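Local coordinates for GDSL-like Lipase/Acylhydrolase family protein (Neisseria meningitidis, PDB 4K7J), which probably removes O-acetyl groups from peptidoglycan, acting as an esterase of the SGNH (GDSL-like) hydrolase family, at residues Y247-F253 with A287-K292; Q220-W224 with K265-T269. The contacts are given in a common frame with arbitrary orientation. Residues are numbered along the deposited sequence.

Coming from the N-terminal side, the chain leaves strand 208-215 and enters 220-224, then passes through strand 242-246 into 247-253. Helix 259-276, which carries 265-269, leads back to strand 281-286, from whose end the loop segment 287-292 continues. Interaction 2 closes a loop of 40 intervening residues and interaction 1 one of 33. The two loops cross, because the segments alternate along the chain. Together they tie the loops following three parallel strands of the central sheet to each other and to a crossover helix. The contacts also meet directly: Y247 OH lies 2.8 Å from W224 NE1, and E251 OE2 lies 2.9 Å from L221 N, both probable hydrogen bonds.

Interaction 1 of 2, residues Y247-F253 with A287-K292; sequences YGTNEAF and APESLK. With ACT (acetate ion), chain C.
The stretches following the neighbouring parallel strands 242-246 and 281-286 approach most closely at G248 and A287, with CA atoms 4.8 Å apart, and spread to 8.1 Å between F253 CA and K292 CA. G248 sits at phi/psi 125/-39, where a CB would be jammed against the preceding carbonyl and clash with A287 CB. A short, weakly bonded helical turn follows, about 249-252, with A252 N to G248 O at 2.9 Å; 287-292 is irregular and largely extended up to L291. GTNE corresponds to the third conserved block (GxND) of SGNH hydrolases, whose asparagine contributes to the oxyanion hole; consistent with that, N250 ND2 donates to acetate OXT (2.9 Å), an ion also held by S62, G218 and H351. T249 (chi1 m) hydrogen-bonds through OG1 to H63 NE2; the same OG1 lies 3.7 Å from P288 CD. One water ties T249 OG1 (2.6 Å), P288 O (2.8 Å) and S290 OG (2.6 Å). F253, chi1 -82°, extends its ring so that CE1 meets K292 CD edge-on at 3.5 Å and CE2 lies 3.9 Å from S290 CB.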
ATOM      1  N   TYR A 247       1.811   6.516  -7.262  1.00 14.15           N
ATOM      2  CA  TYR A 247       2.573   7.732  -7.052  1.00 12.30           C
ATOM      3  C   TYR A 247       2.293   8.664  -8.223  1.00 17.28           C
ATOM      4  O   TYR A 247       1.441   8.377  -9.047  1.00 16.43           O
ATOM      5  CB  TYR A 247       4.072   7.434  -6.976  1.00 15.55           C
ATOM      6  CG  TYR A 247       4.526   6.589  -5.784  1.00 13.20           C
ATOM      7  CD1 TYR A 247       4.866   7.181  -4.574  1.00 12.82           C
ATOM      8  CD2 TYR A 247       4.664   5.212  -5.899  1.00 13.55           C
ATOM      9  CE1 TYR A 247       5.305   6.423  -3.502  1.00 11.70           C
ATOM     10  CE2 TYR A 247       5.106   4.437  -4.835  1.00 15.06           C
ATOM     11  CZ  TYR A 247       5.428   5.048  -3.638  1.00 15.38           C
ATOM     12  OH  TYR A 247       5.868   4.285  -2.578  1.00 15.34           O
ATOM     13  N   GLY A 248       3.003   9.779  -8.301  1.00 18.96           N
ATOM     14  CA  GLY A 248       2.873  10.638  -9.467  1.00 19.41           C
ATOM     15  C   GLY A 248       2.513  12.057  -9.113  1.00 17.68           C
ATOM     16  O   GLY A 248       3.016  12.998  -9.718  1.00 15.70           O
ATOM     17  N   THR A 249       1.649  12.211  -8.117  1.00 16.48           N
ATOM     18  CA  THR A 249       1.200  13.539  -7.703  1.00 15.92           C
ATOM     19  C   THR A 249       2.346  14.414  -7.213  1.00 16.82           C
ATOM     20  O   THR A 249       2.470  15.566  -7.610  1.00 15.94           O
ATOM     21  CB  THR A 249       0.116  13.432  -6.625  1.00 18.08           C
ATOM     22  OG1 THR A 249      -1.027  12.764  -7.174  1.00 18.79           O
ATOM     23  CG2 THR A 249      -0.300  14.805  -6.132  1.00 15.26           C
ATOM     24  N   ASN A 250       3.202  13.869  -6.358  1.00 18.69           N
ATOM     25  CA  ASN A 250       4.323  14.652  -5.855  1.00 18.33           C
ATOM     26  C   ASN A 250       5.439  14.844  -6.880  1.00 22.03           C
ATOM     27  O   ASN A 250       6.015  15.932  -6.969  1.00 20.64           O
ATOM     28  CB  ASN A 250       4.851  14.041  -4.551  1.00 22.87           C
ATOM     29  CG  ASN A 250       3.785  14.025  -3.458  1.00 22.48           C
ATOM     30  OD1 ASN A 250       3.344  15.072  -3.011  1.00 20.90           O
ATOM     31  ND2 ASN A 250       3.356  12.835  -3.048  1.00 18.52           N
ATOM     32  N   GLU A 251       5.745  13.796  -7.648  1.00 16.55           N
ATOM     33  CA  GLU A 251       6.704  13.933  -8.743  1.00 14.91           C
ATOM     34  C   GLU A 251       6.262  15.115  -9.613  1.00 18.59           C
ATOM     35  O   GLU A 251       7.076  15.939 -10.018  1.00 18.76           O
ATOM     36  CB  GLU A 251       6.765  12.653  -9.597  1.00 15.30           C
ATOM     37  CG  GLU A 251       7.454  11.450  -8.944  1.00 17.10           C
ATOM     38  CD  GLU A 251       6.518  10.602  -8.088  1.00 21.16           C
ATOM     39  OE1 GLU A 251       5.477  11.133  -7.664  1.00 18.83           O
ATOM     40  OE2 GLU A 251       6.824   9.403  -7.845  1.00 15.18           O
ATOM     41  N   ALA A 252       4.958  15.201  -9.865  1.00 14.79           N
ATOM     42  CA  ALA A 252       4.404  16.245 -10.736  1.00 15.72           C
ATOM     43  C   ALA A 252       4.654  17.657 -10.234  1.00 16.22           C
ATOM     44  O   ALA A 252       4.676  18.599 -11.024  1.00 14.49           O
ATOM     45  CB  ALA A 252       2.920  16.035 -10.936  1.00 17.20           C
ATOM     46  N   PHE A 253       4.827  17.820  -8.923  1.00 20.11           N
ATOM     47  CA  PHE A 253       5.029  19.165  -8.371  1.00 19.65           C
ATOM     48  C   PHE A 253       6.495  19.564  -8.289  1.00 25.05           C
ATOM     49  O   PHE A 253       6.818  20.663  -7.833  1.00 21.27           O
ATOM     50  CB  PHE A 253       4.335  19.326  -7.018  1.00 19.71           C
ATOM     51  CG  PHE A 253       2.879  19.631  -7.138  1.00 29.08           C
ATOM     52  CD1 PHE A 253       2.445  20.938  -7.297  1.00 26.28           C
ATOM     53  CD2 PHE A 253       1.944  18.614  -7.139  1.00 19.83           C
ATOM     54  CE1 PHE A 253       1.102  21.224  -7.430  1.00 23.57           C
ATOM     55  CE2 PHE A 253       0.599  18.893  -7.264  1.00 22.35           C
ATOM     56  CZ  PHE A 253       0.177  20.205  -7.411  1.00 25.64           C
ATOM     57  N   ALA A 287      -1.166   9.108 -12.161  1.00 13.40           N
ATOM     58  CA  ALA A 287      -1.553  10.200 -11.281  1.00 17.66           C
ATOM     59  C   ALA A 287      -2.917  10.806 -11.667  1.00 23.84           C
ATOM     60  O   ALA A 287      -3.233  10.927 -12.859  1.00 17.46           O
ATOM     61  CB  ALA A 287      -0.480  11.265 -11.273  1.00 15.29           C
ATOM     62  N   PRO A 288      -3.729  11.180 -10.659  1.00 15.90           N
ATOM     63  CA  PRO A 288      -4.968  11.910 -10.942  1.00 17.14           C
ATOM     64  C   PRO A 288      -4.636  13.308 -11.423  1.00 19.26           C
ATOM     65  O   PRO A 288      -3.493  13.734 -11.283  1.00 18.57           O
ATOM     66  CB  PRO A 288      -5.647  11.994  -9.567  1.00 15.68           C
ATOM     67  CG  PRO A 288      -4.512  11.933  -8.579  1.00 18.52           C
ATOM     68  CD  PRO A 288      -3.517  10.985  -9.209  1.00 18.00           C
ATOM     69  N   GLU A 289      -5.607  14.025 -11.976  1.00 17.96           N
ATOM     70  CA  GLU A 289      -5.369  15.427 -12.255  1.00 17.59           C
ATOM     71  C   GLU A 289      -5.210  16.155 -10.928  1.00 17.56           C
ATOM     72  O   GLU A 289      -5.974  15.929  -9.994  1.00 19.47           O
ATOM     73  CB  GLU A 289      -6.497  16.065 -13.075  1.00 21.15           C
ATOM     74  CG  GLU A 289      -6.246  17.557 -13.342  1.00 21.87           C
ATOM     75  CD  GLU A 289      -7.204  18.179 -14.355  1.00 29.03           C
ATOM     76  OE1 GLU A 289      -8.398  18.361 -14.033  1.00 27.13           O
ATOM     77  OE2 GLU A 289      -6.754  18.501 -15.472  1.00 27.03           O
ATOM     78  N   SER A 290      -4.197  17.010 -10.855  1.00 19.38           N
ATOM     79  CA  SER A 290      -4.008  17.929  -9.745  1.00 19.57           C
ATOM     80  C   SER A 290      -3.998  19.320 -10.334  1.00 23.50           C
ATOM     81  O   SER A 290      -3.791  19.486 -11.539  1.00 23.96           O
ATOM     82  CB  SER A 290      -2.663  17.686  -9.047  1.00 18.74           C
ATOM     83  OG  SER A 290      -2.642  16.421  -8.411  1.00 28.26           O
ATOM     84  N   LEU A 291      -4.219  20.319  -9.487  1.00 21.67           N
ATOM     85  CA  LEU A 291      -4.156  21.708  -9.910  1.00 25.17           C
ATOM     86  C   LEU A 291      -3.134  22.458  -9.080  1.00 29.42           C
ATOM     87  O   LEU A 291      -3.109  22.331  -7.858  1.00 24.47           O
ATOM     88  CB  LEU A 291      -5.524  22.375  -9.767  1.00 24.61           C
ATOM     89  CG  LEU A 291      -6.630  21.651 -10.536  1.00 26.49           C
ATOM     90  CD1 LEU A 291      -7.976  22.338 -10.345  1.00 30.19           C
ATOM     91  CD2 LEU A 291      -6.271  21.562 -12.013  1.00 28.55           C
ATOM     92  N   LYS A 292      -2.291  23.228  -9.763  1.00 30.77           N
ATOM     93  CA  LYS A 292      -1.341  24.122  -9.126  1.00 28.84           C
ATOM     94  C   LYS A 292      -2.108  25.292  -8.533  1.00 35.53           C
ATOM     95  O   LYS A 292      -1.690  25.915  -7.557  1.00 31.59           O
ATOM     96  CB  LYS A 292      -0.344  24.633 -10.162  1.00 31.60           C
ATOM     97  CG  LYS A 292       0.807  25.413  -9.569  1.00 41.31           C
ATOM     98  CD  LYS A 292       1.505  24.569  -8.516  1.00 47.90           C
ATOM     99  CE  LYS A 292       2.652  25.310  -7.851  1.00 54.06           C
ATOM    100  NZ  LYS A 292       3.377  24.415  -6.908  1.00 47.00           N
TER
HETATM  101  C   ACT C 401       0.460  13.829  -1.381  1.00 28.47           C
HETATM  102  O   ACT C 401       0.362  14.825  -0.605  1.00 25.01           O
HETATM  103  OXT ACT C 401       1.247  12.905  -1.048  1.00 21.56           O
HETATM  104  CH3 ACT C 401      -0.346  13.725  -2.638  1.00 19.13           C
HETATM  105  O   HOH W   1      -1.648  14.130  -9.279  1.00 19.52           O

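Interaction 2 of 2, residues Q220-W224 with K265-T269; sequences QLTQW and KWLDT
In the α/β fold of this SGNH hydrolase, the loop after strand 208-215 packs here against helix 259-276, the helix of the β-α-β crossover between strands 242-246 and 281-286. Residues 221-224 form a 3-10 turn (W224 N to L221 O, 3.2 Å), while 265-269 is regular α-helix; the nearest CA atoms, those of T222 and K265, are 6.7 Å apart. Two CH-pi contacts join the segments. L221, in the t,p rotamer, lays CD2 over the W266 five-membered ring, 3.4 Å from its centroid and 16° off the normal. T269 CG2 covers the W224 six-membered ring at 4.2 Å from the centroid, 27° off the normal. Aliphatic packing adds L221 CD1 to T269 CG2 (3.9 Å) and, near the surface, T222 CG2 to K265 CD (3.8 Å). Direct polar bonds stay local or go elsewhere: T269 OG1 donates to K265 O at 2.8 Å, Q220 N to Q223 OE1 at 2.8 Å, and W224 NE1 pairs with Y247 OH. Two waters bridge the segments. One donates to L221 O (3.0 Å) and T269 OG1 (2.8 Å); the other accepts from T222 N at 3.1 Å and from W266 NE1 at 2.8 Å.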
ATOM      1  N   GLN A 220       7.462   9.972  -3.226  1.00 15.77           N
ATOM      2  CA  GLN A 220       7.641   9.669  -4.642  1.00 16.28           C
ATOM      3  C   GLN A 220       8.243   8.268  -4.742  1.00 17.62           C
ATOM      4  O   GLN A 220       8.877   7.812  -3.789  1.00 13.01           O
ATOM      5  CB  GLN A 220       8.591  10.672  -5.268  1.00 13.49           C
ATOM      6  CG  GLN A 220       8.066  12.119  -5.244  1.00 17.97           C
ATOM      7  CD  GLN A 220       9.092  13.081  -5.785  1.00 21.23           C
ATOM      8  OE1 GLN A 220       9.742  12.810  -6.811  1.00 17.48           O
ATOM      9  NE2 GLN A 220       9.287  14.191  -5.081  1.00 20.09           N
ATOM     10  N   LEU A 221       8.048   7.589  -5.873  1.00  9.92           N
ATOM     11  CA  LEU A 221       8.506   6.201  -6.000  1.00 16.05           C
ATOM     12  C   LEU A 221      10.004   6.048  -5.822  1.00 15.20           C
ATOM     13  O   LEU A 221      10.459   5.085  -5.211  1.00 13.50           O
ATOM     14  CB  LEU A 221       8.085   5.574  -7.337  1.00 12.92           C
ATOM     15  CG  LEU A 221       8.680   4.186  -7.599  1.00 14.71           C
ATOM     16  CD1 LEU A 221       8.157   3.171  -6.596  1.00 16.43           C
ATOM     17  CD2 LEU A 221       8.434   3.712  -9.001  1.00 22.12           C
ATOM     18  N   THR A 222      10.772   6.999  -6.350  1.00 19.99           N
ATOM     19  CA  THR A 222      12.228   6.937  -6.255  1.00 15.27           C
ATOM     20  C   THR A 222      12.701   7.033  -4.812  1.00 18.21           C
ATOM     21  O   THR A 222      13.827   6.651  -4.500  1.00 18.34           O
ATOM     22  CB  THR A 222      12.921   8.039  -7.083  1.00 23.05           C
ATOM     23  OG1 THR A 222      12.499   9.339  -6.627  1.00 17.79           O
ATOM     24  CG2 THR A 222      12.596   7.873  -8.563  1.00 16.24           C
ATOM     25  N   GLN A 223      11.841   7.528  -3.932  1.00 12.94           N
ATOM     26  CA  GLN A 223      12.217   7.686  -2.535  1.00 16.01           C
ATOM     27  C   GLN A 223      12.174   6.381  -1.742  1.00 17.92           C
ATOM     28  O   GLN A 223      12.379   6.395  -0.539  1.00 20.23           O
ATOM     29  CB  GLN A 223      11.385   8.776  -1.854  1.00 15.72           C
ATOM     30  CG  GLN A 223      11.724  10.169  -2.395  1.00 14.24           C
ATOM     31  CD  GLN A 223      10.754  11.223  -1.946  1.00 15.08           C
ATOM     32  OE1 GLN A 223       9.597  10.933  -1.690  1.00 18.79           O
ATOM     33  NE2 GLN A 223      11.225  12.464  -1.843  1.00 21.29           N
ATOM     34  N   TRP A 224      11.921   5.259  -2.416  1.00 15.00           N
ATOM     35  CA  TRP A 224      12.229   3.962  -1.822  1.00 18.69           C
ATOM     36  C   TRP A 224      13.721   3.899  -1.435  1.00 19.21           C
ATOM     37  O   TRP A 224      14.120   3.110  -0.566  1.00 17.28           O
ATOM     38  CB  TRP A 224      11.894   2.819  -2.783  1.00 17.53           C
ATOM     39  CG  TRP A 224      10.413   2.544  -2.967  1.00 17.89           C
ATOM     40  CD1 TRP A 224       9.370   3.397  -2.721  1.00 14.44           C
ATOM     41  CD2 TRP A 224       9.831   1.323  -3.436  1.00 21.26           C
ATOM     42  NE1 TRP A 224       8.178   2.777  -3.009  1.00 13.68           N
ATOM     43  CE2 TRP A 224       8.437   1.506  -3.458  1.00 16.39           C
ATOM     44  CE3 TRP A 224      10.361   0.089  -3.842  1.00 19.52           C
ATOM     45  CZ2 TRP A 224       7.558   0.502  -3.869  1.00 14.31           C
ATOM     46  CZ3 TRP A 224       9.489  -0.904  -4.252  1.00 20.36           C
ATOM     47  CH2 TRP A 224       8.100  -0.693  -4.258  1.00 18.17           C
ATOM     48  N   LYS A 265      14.570   4.939 -13.404  1.00 20.66           N
ATOM     49  CA  LYS A 265      14.442   4.472 -12.024  1.00 20.96           C
ATOM     50  C   LYS A 265      13.157   3.697 -11.834  1.00 18.83           C
ATOM     51  O   LYS A 265      13.140   2.658 -11.175  1.00 19.34           O
ATOM     52  CB  LYS A 265      14.542   5.634 -11.039  1.00 19.25           C
ATOM     53  CG  LYS A 265      15.969   6.118 -10.888  1.00 29.77           C
ATOM     54  CD  LYS A 265      16.102   7.264  -9.915  1.00 31.95           C
ATOM     55  CE  LYS A 265      17.566   7.695  -9.799  1.00 39.13           C
ATOM     56  NZ  LYS A 265      17.756   8.708  -8.718  1.00 44.96           N
ATOM     57  N   TRP A 266      12.083   4.185 -12.442  1.00 19.77           N
ATOM     58  CA  TRP A 266      10.800   3.492 -12.370  1.00 18.14           C
ATOM     59  C   TRP A 266      10.898   2.105 -13.007  1.00 16.74           C
ATOM     60  O   TRP A 266      10.471   1.112 -12.418  1.00 20.39           O
ATOM     61  CB  TRP A 266       9.698   4.322 -13.041  1.00 15.03           C
ATOM     62  CG  TRP A 266       9.065   5.328 -12.126  1.00 16.35           C
ATOM     63  CD1 TRP A 266       9.675   6.385 -11.502  1.00 15.96           C
ATOM     64  CD2 TRP A 266       7.687   5.376 -11.740  1.00 18.15           C
ATOM     65  NE1 TRP A 266       8.755   7.076 -10.743  1.00 14.50           N
ATOM     66  CE2 TRP A 266       7.532   6.472 -10.870  1.00 14.90           C
ATOM     67  CE3 TRP A 266       6.571   4.579 -12.029  1.00 17.09           C
ATOM     68  CZ2 TRP A 266       6.298   6.804 -10.299  1.00 17.10           C
ATOM     69  CZ3 TRP A 266       5.350   4.915 -11.462  1.00 16.36           C
ATOM     70  CH2 TRP A 266       5.227   6.014 -10.608  1.00 16.65           C
ATOM     71  N   LEU A 267      11.464   2.033 -14.206  1.00 18.30           N
ATOM     72  CA  LEU A 267      11.665   0.737 -14.861  1.00 22.03           C
ATOM     73  C   LEU A 267      12.510  -0.202 -14.003  1.00 19.36           C
ATOM     74  O   LEU A 267      12.194  -1.371 -13.875  1.00 21.84           O
ATOM     75  CB  LEU A 267      12.327   0.928 -16.229  1.00 23.32           C
ATOM     76  CG  LEU A 267      11.381   1.577 -17.240  1.00 32.66           C
ATOM     77  CD1 LEU A 267      12.139   2.252 -18.383  1.00 33.68           C
ATOM     78  CD2 LEU A 267      10.403   0.529 -17.764  1.00 24.38           C
ATOM     79  N   ASP A 268      13.592   0.322 -13.429  1.00 23.47           N
ATOM     80  CA  ASP A 268      14.422  -0.450 -12.505  1.00 25.99           C
ATOM     81  C   ASP A 268      13.611  -1.002 -11.334  1.00 24.52           C
ATOM     82  O   ASP A 268      13.763  -2.165 -10.959  1.00 24.09           O
ATOM     83  CB  ASP A 268      15.573   0.393 -11.955  1.00 27.32           C
ATOM     84  CG  ASP A 268      16.627   0.698 -12.999  1.00 44.46           C
ATOM     85  OD1 ASP A 268      16.608   0.060 -14.080  1.00 48.38           O
ATOM     86  OD2 ASP A 268      17.481   1.576 -12.733  1.00 50.93           O
ATOM     87  N   THR A 269      12.759  -0.159 -10.755  1.00 18.92           N
ATOM     88  CA  THR A 269      11.942  -0.559  -9.624  1.00 17.34           C
ATOM     89  C   THR A 269      10.971  -1.680  -9.994  1.00 18.37           C
ATOM     90  O   THR A 269      10.806  -2.634  -9.233  1.00 18.43           O
ATOM     91  CB  THR A 269      11.173   0.638  -9.011  1.00 21.12           C
ATOM     92  OG1 THR A 269      12.084   1.705  -8.724  1.00 20.40           O
ATOM     93  CG2 THR A 269      10.489   0.222  -7.723  1.00 18.37           C
TER
HETATM   94  O   HOH W   2      12.379   3.036  -6.233  1.00 21.24           O
HETATM   95  O   HOH W   3       9.418   8.701  -8.587  1.00 17.20           O